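Local coordinates for protein alcohol dehydrogenase, zinc-containing (Thermotoga maritima, PDB 1VJ0) that binds zinc at two sites and probably acts as a zinc-dependent alcohol dehydrogenase, an oxidoreductase of the medium-chain dehydrogenase/reductase family, at residues 24-29 / 67-72; 35-40 / 143-148; 270-275 / 295-300; 204-209 / 371-376. All coordinates share one frame; numbering follows the deposited sequence.

Four contacts of one chain illustrate how chemistry follows place in a two-domain dehydrogenase. Interaction 1 lies at the surface and joins two loops through a ring and two aliphatic side chains, with no hydrogen bond; its loop 24-29 leads into strand 31-37, which interaction 2 uses. Interaction 2 is likewise apolar but largely buried, setting the end of that strand against a loop. Interaction 3, within the parallel sheet and at the ends of its strands, is governed by backbone hydrogen bonds and a carboxylate. Interaction 4, also buried, joins the glycine-rich turn to the segment leading into strand 374-377, whose Lys373 pairs with the zinc ligand Glu78, and touches interaction 3 where Leu207 CD2 meets Ala274 CB.

Interaction 1 (24-29 / 67-72); sequences EKFNQP and PRVPLP
A type II beta turn from Lys25 to Gln28, on the connection between the antiparallel strands 16-22 and 31-37, meets the loop 67-72 that runs from helix 56-62 toward strand 78-86. The principal interaction is a CH-pi contact. Leu71 CD1 sits over one face of the Phe26 ring, 3.6 Å from the ring centroid and only 16° off the normal, while the two side chains cross obliquely. Phe26 CG lies anti to its carbonyl carbon (chi1 -61°), which carries the ring across to the loop although its CB does not head there. Apolar packing adds Val69 CG1, 4.0 Å from Phe26 CE1, and Leu71 CD1 makes a van der Waals contact with a backbone oxygen, Glu24 O, at 3.8 Å. An alanine in place of Phe26 would remove the surface on which Leu71 CD1 and Val69 CG1 rest, and would probably loosen the turn from the loop. Pro72, preceded by a cis peptide, packs its CB against Glu24 CA, and its backbone is hydrogen-bonded to Cys139. Within the turn, Asn27 OD1 is hydrogen-bonded to Arg63 NH1. At the ring's edge, in its plane, stands a backbone oxygen: Val69 O, 3.7 Å from Phe26 CZ.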
loop_
_atom_site.group_PDB
_atom_site.type_symbol
_atom_site.label_atom_id
_atom_site.label_comp_id
_atom_site.label_asym_id
_atom_site.label_seq_id
_atom_site.Cartn_x
_atom_site.Cartn_y
_atom_site.Cartn_z
ATOM N N GLU A 24 -37.848 1.445 26.768
ATOM C CA GLU A 24 -39.025 0.612 26.503
ATOM C C GLU A 24 -39.815 1.064 25.295
ATOM O O GLU A 24 -40.400 0.232 24.586
ATOM C CB GLU A 24 -40.011 0.735 27.654
ATOM C CG GLU A 24 -39.553 0.298 29.013
ATOM C CD GLU A 24 -40.752 0.380 29.947
ATOM O OE1 GLU A 24 -41.220 1.520 30.251
ATOM O OE2 GLU A 24 -41.305 -0.696 30.253
ATOM N N LYS A 25 -39.881 2.390 25.129
ATOM C CA LYS A 25 -40.610 3.073 24.029
ATOM C C LYS A 25 -39.809 4.316 23.620
ATOM O O LYS A 25 -39.265 5.041 24.474
ATOM C CB LYS A 25 -41.979 3.559 24.493
ATOM C CG LYS A 25 -42.865 2.563 25.203
ATOM C CD LYS A 25 -44.292 3.076 25.234
ATOM C CE LYS A 25 -45.079 2.568 26.483
ATOM N NZ LYS A 25 -46.382 3.290 26.705
ATOM N N PHE A 26 -39.763 4.602 22.333
ATOM C CA PHE A 26 -38.991 5.768 21.878
ATOM C C PHE A 26 -39.607 7.046 22.433
ATOM O O PHE A 26 -40.819 7.121 22.678
ATOM C CB PHE A 26 -38.892 5.811 20.353
ATOM C CG PHE A 26 -38.206 4.618 19.762
ATOM C CD1 PHE A 26 -36.916 4.297 20.117
ATOM C CD2 PHE A 26 -38.851 3.815 18.825
ATOM C CE1 PHE A 26 -36.293 3.202 19.574
ATOM C CE2 PHE A 26 -38.214 2.716 18.265
ATOM C CZ PHE A 26 -36.931 2.417 18.633
ATOM N N ASN A 27 -38.753 8.007 22.729
ATOM C CA ASN A 27 -39.145 9.292 23.301
ATOM C C ASN A 27 -39.791 9.262 24.677
ATOM O O ASN A 27 -40.376 10.260 25.095
ATOM C CB ASN A 27 -40.082 10.037 22.336
ATOM C CG ASN A 27 -39.460 10.239 20.983
ATOM O OD1 ASN A 27 -38.469 10.933 20.861
ATOM N ND2 ASN A 27 -40.042 9.620 19.951
ATOM N N GLN A 28 -39.727 8.143 25.381
ATOM C CA GLN A 28 -40.222 8.087 26.760
ATOM C C GLN A 28 -39.020 7.827 27.669
ATOM O O GLN A 28 -38.104 7.055 27.284
ATOM C CB GLN A 28 -41.217 6.936 26.945
ATOM C CG GLN A 28 -42.560 7.125 26.276
ATOM C CD GLN A 28 -43.313 8.364 26.753
ATOM O OE1 GLN A 28 -43.922 9.040 25.948
ATOM N NE2 GLN A 28 -43.244 8.669 28.048
ATOM N N PRO A 29 -39.005 8.418 28.864
ATOM C CA PRO A 29 -37.847 8.264 29.735
ATOM C C PRO A 29 -37.350 6.795 29.852
ATOM O O PRO A 29 -38.153 5.847 29.859
ATOM C CB PRO A 29 -38.354 8.780 31.076
ATOM C CG PRO A 29 -39.424 9.759 30.735
ATOM C CD PRO A 29 -40.057 9.263 29.473
ATOM N N PRO A 67 -32.880 2.859 12.588
ATOM C CA PRO A 67 -33.727 1.727 12.234
ATOM C C PRO A 67 -33.230 0.375 12.786
ATOM O O PRO A 67 -33.970 -0.606 12.722
ATOM C CB PRO A 67 -33.722 1.738 10.681
ATOM C CG PRO A 67 -32.433 2.398 10.301
ATOM C CD PRO A 67 -32.198 3.429 11.407
ATOM N N ARG A 68 -32.012 0.325 13.329
ATOM C CA ARG A 68 -31.458 -0.931 13.886
ATOM C C ARG A 68 -32.008 -1.325 15.268
ATOM O O ARG A 68 -31.783 -2.444 15.730
ATOM C CB ARG A 68 -29.936 -0.833 13.989
ATOM C CG ARG A 68 -29.270 -0.617 12.627
ATOM C CD ARG A 68 -27.765 -0.395 12.729
ATOM N NE ARG A 68 -27.425 0.887 13.371
ATOM C CZ ARG A 68 -26.192 1.231 13.742
ATOM N NH1 ARG A 68 -25.172 0.397 13.550
ATOM N NH2 ARG A 68 -25.976 2.400 14.347
ATOM N N VAL A 69 -32.706 -0.412 15.933
ATOM C CA VAL A 69 -32.919 -0.526 17.371
ATOM C C VAL A 69 -34.176 -1.276 17.789
ATOM O O VAL A 69 -35.287 -0.747 17.662
ATOM C CB VAL A 69 -32.917 0.856 18.039
ATOM C CG1 VAL A 69 -33.110 0.728 19.576
ATOM C CG2 VAL A 69 -31.608 1.535 17.751
ATOM N N PRO A 70 -33.984 -2.453 18.380
ATOM C CA PRO A 70 -35.080 -3.210 18.933
ATOM C C PRO A 70 -35.508 -2.574 20.246
ATOM O O PRO A 70 -34.692 -1.901 20.881
ATOM C CB PRO A 70 -34.441 -4.566 19.238
ATOM C CG PRO A 70 -32.977 -4.241 19.538
ATOM C CD PRO A 70 -32.670 -3.126 18.618
ATOM N N LEU A 71 -36.745 -2.829 20.650
ATOM C CA LEU A 71 -37.259 -2.501 21.981
ATOM C C LEU A 71 -37.808 -3.759 22.667
ATOM O O LEU A 71 -38.450 -4.587 21.998
ATOM C CB LEU A 71 -38.366 -1.463 21.835
ATOM C CG LEU A 71 -37.932 -0.104 21.298
ATOM C CD1 LEU A 71 -39.100 0.807 21.094
ATOM C CD2 LEU A 71 -36.960 0.535 22.277
ATOM N N PRO A 72 -37.569 -3.914 23.969
ATOM C CA PRO A 72 -36.776 -2.954 24.766
ATOM C C PRO A 72 -35.313 -3.204 24.598
ATOM O O PRO A 72 -34.940 -4.264 24.097
ATOM C CB PRO A 72 -37.194 -3.287 26.204
ATOM C CG PRO A 72 -37.491 -4.742 26.158
ATOM C CD PRO A 72 -38.235 -4.880 24.853
#

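Interaction 2 (35-40 / 143-148); sequences FEISDI and PHLRGC
Leu145 puts its two methyl groups to different uses. CD2 lies over one face of the Phe35 ring, 4.2 Å from the centroid and 25° off the normal, offset toward the rim so that Phe35 CD1 is its nearest ring atom. Leu145 CD1 meets Ile37 tip to tip, 3.6 Å from Ile37 CG1. The same isoleucine, its chain bent at chi2, turns its terminal methyl onto a backbone oxygen, with Ile37 CD1 3.4 Å from Pro143 O. His144 completes this first shell. Its ring and that of Phe35 meet obliquely, the planes at 36° and the centroids 5.3 Å apart, with the closest approach of 3.7 Å between Phe35 CD2 and His144 CD2; His144 CB also rests near Phe35 CE2.

Phe35 and Ile37 are both on the strand 31-37, which pairs with strand 16-22 in a two-stranded antiparallel sheet, and both reach the loop that precedes strand 152-155. In that loop Leu145 is the centre of an inverse gamma turn, and just before it a weak bond runs from Leu145 N to Pro143 O across His144, while a cis peptide precedes Pro143.

Farther out, the polar side of the histidine is engaged by Cys139, whose carbonyl oxygen is hydrogen-bonded to His144 ND1; this probably limits the rotation of the imidazole. Tyr142 meets the His144 ring at about 90° and through its hydroxyl bonds to Ser38 N and Asp39 O, linking the residues just after the strand to the residue before Pro143. Ala18 and Ala20 of strand 16-22 back Leu145 and Phe35 respectively.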
loop_
_atom_site.group_PDB
_atom_site.type_symbol
_atom_site.label_atom_id
_atom_site.label_comp_id
_atom_site.label_asym_id
_atom_site.label_seq_id
_atom_site.Cartn_x
_atom_site.Cartn_y
_atom_site.Cartn_z
ATOM N N PHE A 35 -32.430 -6.863 37.704
ATOM C CA PHE A 35 -32.296 -8.188 37.058
ATOM C C PHE A 35 -31.524 -9.117 37.996
ATOM O O PHE A 35 -30.720 -8.659 38.765
ATOM C CB PHE A 35 -31.522 -8.097 35.762
ATOM C CG PHE A 35 -32.117 -7.158 34.761
ATOM C CD1 PHE A 35 -31.813 -5.800 34.792
ATOM C CD2 PHE A 35 -32.965 -7.625 33.784
ATOM C CE1 PHE A 35 -32.393 -4.927 33.851
ATOM C CE2 PHE A 35 -33.530 -6.764 32.818
ATOM C CZ PHE A 35 -33.261 -5.426 32.866
ATOM N N GLU A 36 -31.764 -10.423 37.949
ATOM C CA GLU A 36 -30.961 -11.337 38.766
ATOM C C GLU A 36 -30.227 -12.212 37.765
ATOM O O GLU A 36 -30.836 -12.816 36.874
ATOM C CB GLU A 36 -31.816 -12.171 39.756
ATOM C CG GLU A 36 -31.024 -13.348 40.357
ATOM C CD GLU A 36 -31.737 -14.148 41.435
ATOM O OE1 GLU A 36 -32.958 -13.957 41.622
ATOM O OE2 GLU A 36 -31.067 -14.986 42.106
ATOM N N ILE A 37 -28.908 -12.246 37.861
ATOM C CA ILE A 37 -28.119 -12.962 36.864
ATOM C C ILE A 37 -27.565 -14.205 37.559
ATOM O O ILE A 37 -26.914 -14.084 38.596
ATOM C CB ILE A 37 -26.979 -12.116 36.266
ATOM C CG1 ILE A 37 -27.448 -10.769 35.664
ATOM C CG2 ILE A 37 -26.279 -12.931 35.231
ATOM C CD1 ILE A 37 -28.614 -10.868 34.642
ATOM N N SER A 38 -27.905 -15.389 37.025
ATOM C CA SER A 38 -27.393 -16.666 37.538
ATOM C C SER A 38 -26.480 -17.215 36.449
ATOM O O SER A 38 -25.343 -16.754 36.301
ATOM C CB SER A 38 -28.539 -17.590 37.887
ATOM O OG SER A 38 -28.045 -18.842 38.333
ATOM N N ASP A 39 -26.996 -18.094 35.617
ATOM C CA ASP A 39 -26.244 -18.678 34.540
ATOM C C ASP A 39 -25.970 -17.659 33.399
ATOM O O ASP A 39 -26.743 -16.732 33.217
ATOM C CB ASP A 39 -27.041 -19.880 34.039
ATOM C CG ASP A 39 -26.168 -20.895 33.432
ATOM O OD1 ASP A 39 -24.964 -20.580 33.260
ATOM O OD2 ASP A 39 -26.555 -22.038 33.095
ATOM N N ILE A 40 -24.840 -17.782 32.694
ATOM C CA ILE A 40 -24.592 -17.024 31.463
ATOM C C ILE A 40 -24.194 -17.990 30.315
ATOM O O ILE A 40 -23.726 -19.108 30.597
ATOM C CB ILE A 40 -23.513 -15.914 31.679
ATOM C CG1 ILE A 40 -22.140 -16.483 32.108
ATOM C CG2 ILE A 40 -23.976 -14.928 32.748
ATOM C CD1 ILE A 40 -21.102 -15.396 32.433
ATOM N N PRO A 143 -29.698 -13.411 29.041
ATOM C CA PRO A 143 -29.459 -12.805 30.362
ATOM C C PRO A 143 -29.590 -11.265 30.366
ATOM O O PRO A 143 -29.186 -10.644 31.324
ATOM C CB PRO A 143 -28.034 -13.242 30.667
ATOM C CG PRO A 143 -27.376 -13.206 29.297
ATOM C CD PRO A 143 -28.415 -13.709 28.370
ATOM N N HIS A 144 -30.213 -10.701 29.314
ATOM C CA HIS A 144 -30.721 -9.298 29.285
ATOM C C HIS A 144 -29.710 -8.168 29.102
ATOM O O HIS A 144 -29.969 -7.221 28.345
ATOM C CB HIS A 144 -31.531 -8.980 30.541
ATOM C CG HIS A 144 -32.591 -9.990 30.858
ATOM N ND1 HIS A 144 -33.670 -10.220 30.024
ATOM C CD2 HIS A 144 -32.747 -10.826 31.923
ATOM C CE1 HIS A 144 -34.434 -11.172 30.549
ATOM N NE2 HIS A 144 -33.904 -11.550 31.701
ATOM N N LEU A 145 -28.578 -8.259 29.804
ATOM C CA LEU A 145 -27.611 -7.155 29.950
ATOM C C LEU A 145 -26.671 -7.073 28.758
ATOM O O LEU A 145 -25.544 -7.615 28.781
ATOM C CB LEU A 145 -26.827 -7.329 31.281
ATOM C CG LEU A 145 -27.683 -7.491 32.546
ATOM C CD1 LEU A 145 -26.832 -7.767 33.747
ATOM C CD2 LEU A 145 -28.609 -6.275 32.786
ATOM N N ARG A 146 -27.139 -6.385 27.702
ATOM C CA ARG A 146 -26.416 -6.344 26.435
ATOM C C ARG A 146 -26.080 -4.900 26.035
ATOM O O ARG A 146 -25.840 -4.612 24.862
ATOM C CB ARG A 146 -27.178 -7.052 25.321
ATOM C CG ARG A 146 -27.393 -8.534 25.537
ATOM C CD ARG A 146 -26.153 -9.328 25.837
ATOM N NE ARG A 146 -26.446 -10.768 25.710
ATOM C CZ ARG A 146 -25.525 -11.715 25.694
ATOM N NH1 ARG A 146 -24.244 -11.402 25.825
ATOM N NH2 ARG A 146 -25.889 -12.977 25.578
ATOM N N GLY A 147 -26.017 -4.028 27.039
ATOM C CA GLY A 147 -25.657 -2.636 26.863
ATOM C C GLY A 147 -24.977 -2.099 28.118
ATOM O O GLY A 147 -25.030 -2.744 29.154
ATOM N N CYS A 148 -24.328 -0.936 28.002
ATOM C CA CYS A 148 -23.500 -0.423 29.078
ATOM C C CYS A 148 -24.211 0.482 30.089
ATOM O O CYS A 148 -23.619 0.799 31.117
ATOM C CB CYS A 148 -22.312 0.335 28.481
ATOM S SG CYS A 148 -21.239 -0.764 27.532
#

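Interaction 3 (270-275 / 295-300); sequences FILEAT and SVAGVA
Two flat groups frame this contact. The Phe270 ring meets Ser295 OG obliquely, at 3.6 Å from CE2, with Tyr190 and Phe194 packed edge-to-face against it; the serine hydroxyl itself is bonded to Ala186 O. The Glu273 carboxylate is gripped at both oxygens. Glu273 OE1 receives Val299 N on its syn lone pair at 3.1 Å, and Gly298 N from above the plane at 2.8 Å. Thr275 serves OE2 twice, OG1 at the anti lone pair and N from above the plane. So many donors would probably favour the ionised form. CG anti to the backbone N (chi1 -173°) and a bend at chi2 (-84°) bring the group over the turn.

Residues 270-273 and 295-296 belong to neighbouring parallel strands of the Rossmann-type sheet; loops follow. Backbone bonds link Ser295 N to Ile271 O (2.9 Å), Glu273 N to Ser295 O, and Ala297 N to Glu273 O. An alanine instead of Glu273 would remove the acceptors for Gly298 N, Val299 N and Thr275, and would probably unsettle both strand-end turns. On the sheet face opposite Glu273, Leu272 CD1 packs on Ala297 CB at 4.0 Å. Farther along, Val299 packs on Val310 of a second subunit.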
loop_
_atom_site.group_PDB
_atom_site.type_symbol
_atom_site.label_atom_id
_atom_site.label_comp_id
_atom_site.label_asym_id
_atom_site.label_seq_id
_atom_site.Cartn_x
_atom_site.Cartn_y
_atom_site.Cartn_z
ATOM N N PHE A 270 -4.564 16.128 3.784
ATOM C CA PHE A 270 -5.497 15.207 4.396
ATOM C C PHE A 270 -6.564 16.007 5.142
ATOM O O PHE A 270 -6.258 16.886 5.920
ATOM C CB PHE A 270 -4.771 14.204 5.329
ATOM C CG PHE A 270 -5.710 13.232 6.069
ATOM C CD1 PHE A 270 -6.348 13.605 7.264
ATOM C CD2 PHE A 270 -6.020 11.985 5.523
ATOM C CE1 PHE A 270 -7.243 12.694 7.911
ATOM C CE2 PHE A 270 -6.865 11.077 6.185
ATOM C CZ PHE A 270 -7.474 11.451 7.374
ATOM N N ILE A 271 -7.812 15.722 4.831
ATOM C CA ILE A 271 -8.944 16.304 5.532
ATOM C C ILE A 271 -9.809 15.234 6.177
ATOM O O ILE A 271 -10.097 14.221 5.556
ATOM C CB ILE A 271 -9.776 17.171 4.565
ATOM C CG1 ILE A 271 -8.847 18.198 3.895
ATOM C CG2 ILE A 271 -10.890 17.886 5.300
ATOM C CD1 ILE A 271 -9.551 19.184 3.009
ATOM N N LEU A 272 -10.319 15.532 7.381
ATOM C CA LEU A 272 -11.300 14.687 8.049
ATOM C C LEU A 272 -12.608 15.450 8.173
ATOM O O LEU A 272 -12.639 16.531 8.791
ATOM C CB LEU A 272 -10.822 14.320 9.458
ATOM C CG LEU A 272 -11.829 13.517 10.285
ATOM C CD1 LEU A 272 -12.029 12.128 9.676
ATOM C CD2 LEU A 272 -11.350 13.448 11.694
ATOM N N GLU A 273 -13.675 14.919 7.565
ATOM C CA GLU A 273 -15.006 15.435 7.792
ATOM C C GLU A 273 -15.485 14.804 9.101
ATOM O O GLU A 273 -15.658 13.580 9.151
ATOM C CB GLU A 273 -15.986 15.091 6.642
ATOM C CG GLU A 273 -17.339 15.786 6.803
ATOM C CD GLU A 273 -18.275 15.004 7.734
ATOM O OE1 GLU A 273 -18.393 13.753 7.516
ATOM O OE2 GLU A 273 -18.879 15.604 8.642
ATOM N N ALA A 274 -15.728 15.639 10.113
ATOM C CA ALA A 274 -16.193 15.190 11.415
ATOM C C ALA A 274 -17.308 16.116 11.910
ATOM O O ALA A 274 -17.470 16.378 13.131
ATOM C CB ALA A 274 -15.031 15.149 12.372
ATOM N N THR A 275 -18.098 16.635 10.966
ATOM C CA THR A 275 -19.179 17.576 11.330
ATOM C C THR A 275 -20.522 16.918 11.460
ATOM O O THR A 275 -21.377 17.437 12.162
ATOM C CB THR A 275 -19.357 18.739 10.282
ATOM O OG1 THR A 275 -19.791 18.210 9.031
ATOM C CG2 THR A 275 -18.048 19.446 9.944
ATOM N N SER A 295 -11.039 11.882 4.125
ATOM C CA SER A 295 -11.756 10.855 4.845
ATOM C C SER A 295 -13.018 11.482 5.364
ATOM O O SER A 295 -12.965 12.465 6.098
ATOM C CB SER A 295 -10.985 10.299 6.057
ATOM O OG SER A 295 -9.998 9.360 5.620
ATOM N N VAL A 296 -14.144 10.880 5.007
ATOM C CA VAL A 296 -15.445 11.363 5.394
ATOM C C VAL A 296 -16.034 10.407 6.425
ATOM O O VAL A 296 -16.442 9.294 6.104
ATOM C CB VAL A 296 -16.358 11.532 4.171
ATOM C CG1 VAL A 296 -17.651 12.100 4.591
ATOM C CG2 VAL A 296 -15.684 12.418 3.144
ATOM N N ALA A 297 -16.107 10.869 7.667
ATOM C CA ALA A 297 -16.463 9.990 8.804
ATOM C C ALA A 297 -17.577 10.527 9.697
ATOM O O ALA A 297 -18.044 9.801 10.533
ATOM C CB ALA A 297 -15.254 9.679 9.631
ATOM N N GLY A 298 -18.027 11.771 9.520
ATOM C CA GLY A 298 -18.956 12.363 10.520
ATOM C C GLY A 298 -20.415 12.192 10.150
ATOM O O GLY A 298 -21.262 12.014 11.011
ATOM N N VAL A 299 -20.725 12.307 8.860
ATOM C CA VAL A 299 -22.108 12.150 8.394
ATOM C C VAL A 299 -22.628 10.777 8.812
ATOM O O VAL A 299 -22.060 9.723 8.451
ATOM C CB VAL A 299 -22.235 12.326 6.904
ATOM C CG1 VAL A 299 -23.652 12.130 6.484
ATOM C CG2 VAL A 299 -21.696 13.714 6.464
ATOM N N ALA A 300 -23.702 10.802 9.569
ATOM C CA ALA A 300 -24.212 9.620 10.261
ATOM C C ALA A 300 -25.681 9.255 9.962
ATOM O O ALA A 300 -26.192 8.264 10.476
ATOM C CB ALA A 300 -24.017 9.773 11.737
#

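Interaction 4 (204-209 / 371-376); sequences AGPLGL and ALKVIL
The strand-to-helix turn here carries a GxGxxG pattern, consistent with the dinucleotide-binding motif of Rossmann folds; Gly205 is the N-cap of helix 206-217, and Leu209 N bonds back to Gly205 O in the first turn. Across from it, the segment 371-376 leads into strand 374-377, part of the mixed sheet that also holds strand 45-54. Leu372 carries the contact. From its CB, the chain runs with CG anti to the backbone N (chi1 175°), and a turn at chi2 (54°) spreads the methyls over the start of the helix. CB and CG only lead up to the contact. Leu372 CD1 goes to the turn: it lies 3.7 Å from Pro206 CD and 4.1 Å from Gly205 CA, the leucine and the proline ring sliding past each other in opposite directions. Leu372 CD2 reaches farther along the helix, meeting Leu209 CD1 tip to tip at 3.9 Å. Arg232 and Leu235 of helix 230-238 also touch Leu372.

Beside it, Lys373 brings its aliphatic chain past the proline, while its NZ bonds Val54 O and forms a salt bridge with Glu78 OE1. Glu78 is a zinc ligand together with Cys55, His77 and Cys178; the lysine side chain comes within about 5 Å of the zinc (nearest atoms), and its charge may help to balance that of Glu78. Pro206 CG lies 4.3 Å from Lys373 CD.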
loop_
_atom_site.group_PDB
_atom_site.type_symbol
_atom_site.label_atom_id
_atom_site.label_comp_id
_atom_site.label_asym_id
_atom_site.label_seq_id
_atom_site.Cartn_x
_atom_site.Cartn_y
_atom_site.Cartn_z
ATOM N N ALA A 204 -15.475 19.845 15.748
ATOM C CA ALA A 204 -14.733 19.824 17.016
ATOM C C ALA A 204 -15.558 19.218 18.133
ATOM O O ALA A 204 -15.570 19.716 19.269
ATOM C CB ALA A 204 -14.313 21.232 17.370
ATOM N N GLY A 205 -16.352 18.225 17.759
ATOM C CA GLY A 205 -16.965 17.264 18.682
ATOM C C GLY A 205 -15.948 16.183 18.994
ATOM O O GLY A 205 -14.820 16.252 18.570
ATOM N N PRO A 206 -16.310 15.182 19.772
ATOM C CA PRO A 206 -15.323 14.133 20.162
ATOM C C PRO A 206 -14.588 13.489 18.998
ATOM O O PRO A 206 -13.369 13.226 19.082
ATOM C CB PRO A 206 -16.184 13.099 20.889
ATOM C CG PRO A 206 -17.236 13.940 21.527
ATOM C CD PRO A 206 -17.590 15.035 20.482
ATOM N N LEU A 207 -15.300 13.220 17.917
ATOM C CA LEU A 207 -14.661 12.661 16.723
ATOM C C LEU A 207 -13.539 13.545 16.199
ATOM O O LEU A 207 -12.356 13.103 16.029
ATOM C CB LEU A 207 -15.713 12.414 15.644
ATOM C CG LEU A 207 -15.219 11.814 14.304
ATOM C CD1 LEU A 207 -14.699 10.429 14.512
ATOM C CD2 LEU A 207 -16.328 11.777 13.310
ATOM N N GLY A 208 -13.872 14.813 15.926
ATOM C CA GLY A 208 -12.865 15.749 15.418
ATOM C C GLY A 208 -11.723 15.979 16.408
ATOM O O GLY A 208 -10.531 16.068 16.023
ATOM N N LEU A 209 -12.067 16.035 17.683
ATOM C CA LEU A 209 -11.056 16.223 18.739
ATOM C C LEU A 209 -10.098 15.036 18.942
ATOM O O LEU A 209 -8.873 15.229 19.069
ATOM C CB LEU A 209 -11.727 16.630 20.025
ATOM C CG LEU A 209 -12.461 17.985 20.012
ATOM C CD1 LEU A 209 -13.334 18.074 21.229
ATOM C CD2 LEU A 209 -11.475 19.149 19.973
ATOM N N ALA A 371 -23.386 19.374 27.297
ATOM C CA ALA A 371 -22.221 18.516 27.493
ATOM C C ALA A 371 -21.540 18.283 26.153
ATOM O O ALA A 371 -22.208 18.220 25.109
ATOM C CB ALA A 371 -22.630 17.168 28.112
ATOM N N LEU A 372 -20.214 18.119 26.199
ATOM C CA LEU A 372 -19.445 17.639 25.065
ATOM C C LEU A 372 -19.437 16.099 25.103
ATOM O O LEU A 372 -19.677 15.449 24.089
ATOM C CB LEU A 372 -18.020 18.208 25.104
ATOM C CG LEU A 372 -16.953 17.786 24.097
ATOM C CD1 LEU A 372 -17.427 17.983 22.709
ATOM C CD2 LEU A 372 -15.663 18.592 24.283
ATOM N N LYS A 373 -19.122 15.550 26.279
ATOM C CA LYS A 373 -19.206 14.136 26.554
ATOM C C LYS A 373 -19.581 13.889 28.013
ATOM O O LYS A 373 -19.001 14.479 28.927
ATOM C CB LYS A 373 -17.851 13.447 26.234
ATOM C CG LYS A 373 -17.913 11.986 26.233
ATOM C CD LYS A 373 -18.461 11.510 24.918
ATOM C CE LYS A 373 -18.864 10.100 24.984
ATOM N NZ LYS A 373 -19.603 9.854 23.738
ATOM N N VAL A 374 -20.573 13.026 28.201
ATOM C CA VAL A 374 -20.972 12.541 29.521
ATOM C C VAL A 374 -20.552 11.099 29.700
ATOM O O VAL A 374 -20.749 10.272 28.806
ATOM C CB VAL A 374 -22.491 12.552 29.713
ATOM C CG1 VAL A 374 -22.850 12.110 31.174
ATOM C CG2 VAL A 374 -23.073 13.935 29.390
ATOM N N ILE A 375 -20.028 10.819 30.880
ATOM C CA ILE A 375 -19.794 9.477 31.378
ATOM C C ILE A 375 -20.767 9.118 32.514
ATOM O O ILE A 375 -21.010 9.905 33.432
ATOM C CB ILE A 375 -18.336 9.378 31.888
ATOM C CG1 ILE A 375 -17.365 9.739 30.761
ATOM C CG2 ILE A 375 -18.029 7.969 32.436
ATOM C CD1 ILE A 375 -17.337 8.802 29.575
ATOM N N LEU A 376 -21.330 7.911 32.452
ATOM C CA LEU A 376 -22.218 7.425 33.511
ATOM C C LEU A 376 -21.455 6.446 34.368
ATOM O O LEU A 376 -20.631 5.657 33.879
ATOM C CB LEU A 376 -23.460 6.723 32.941
ATOM C CG LEU A 376 -24.432 7.598 32.136
ATOM C CD1 LEU A 376 -25.465 6.774 31.403
ATOM C CD2 LEU A 376 -25.097 8.626 33.061
#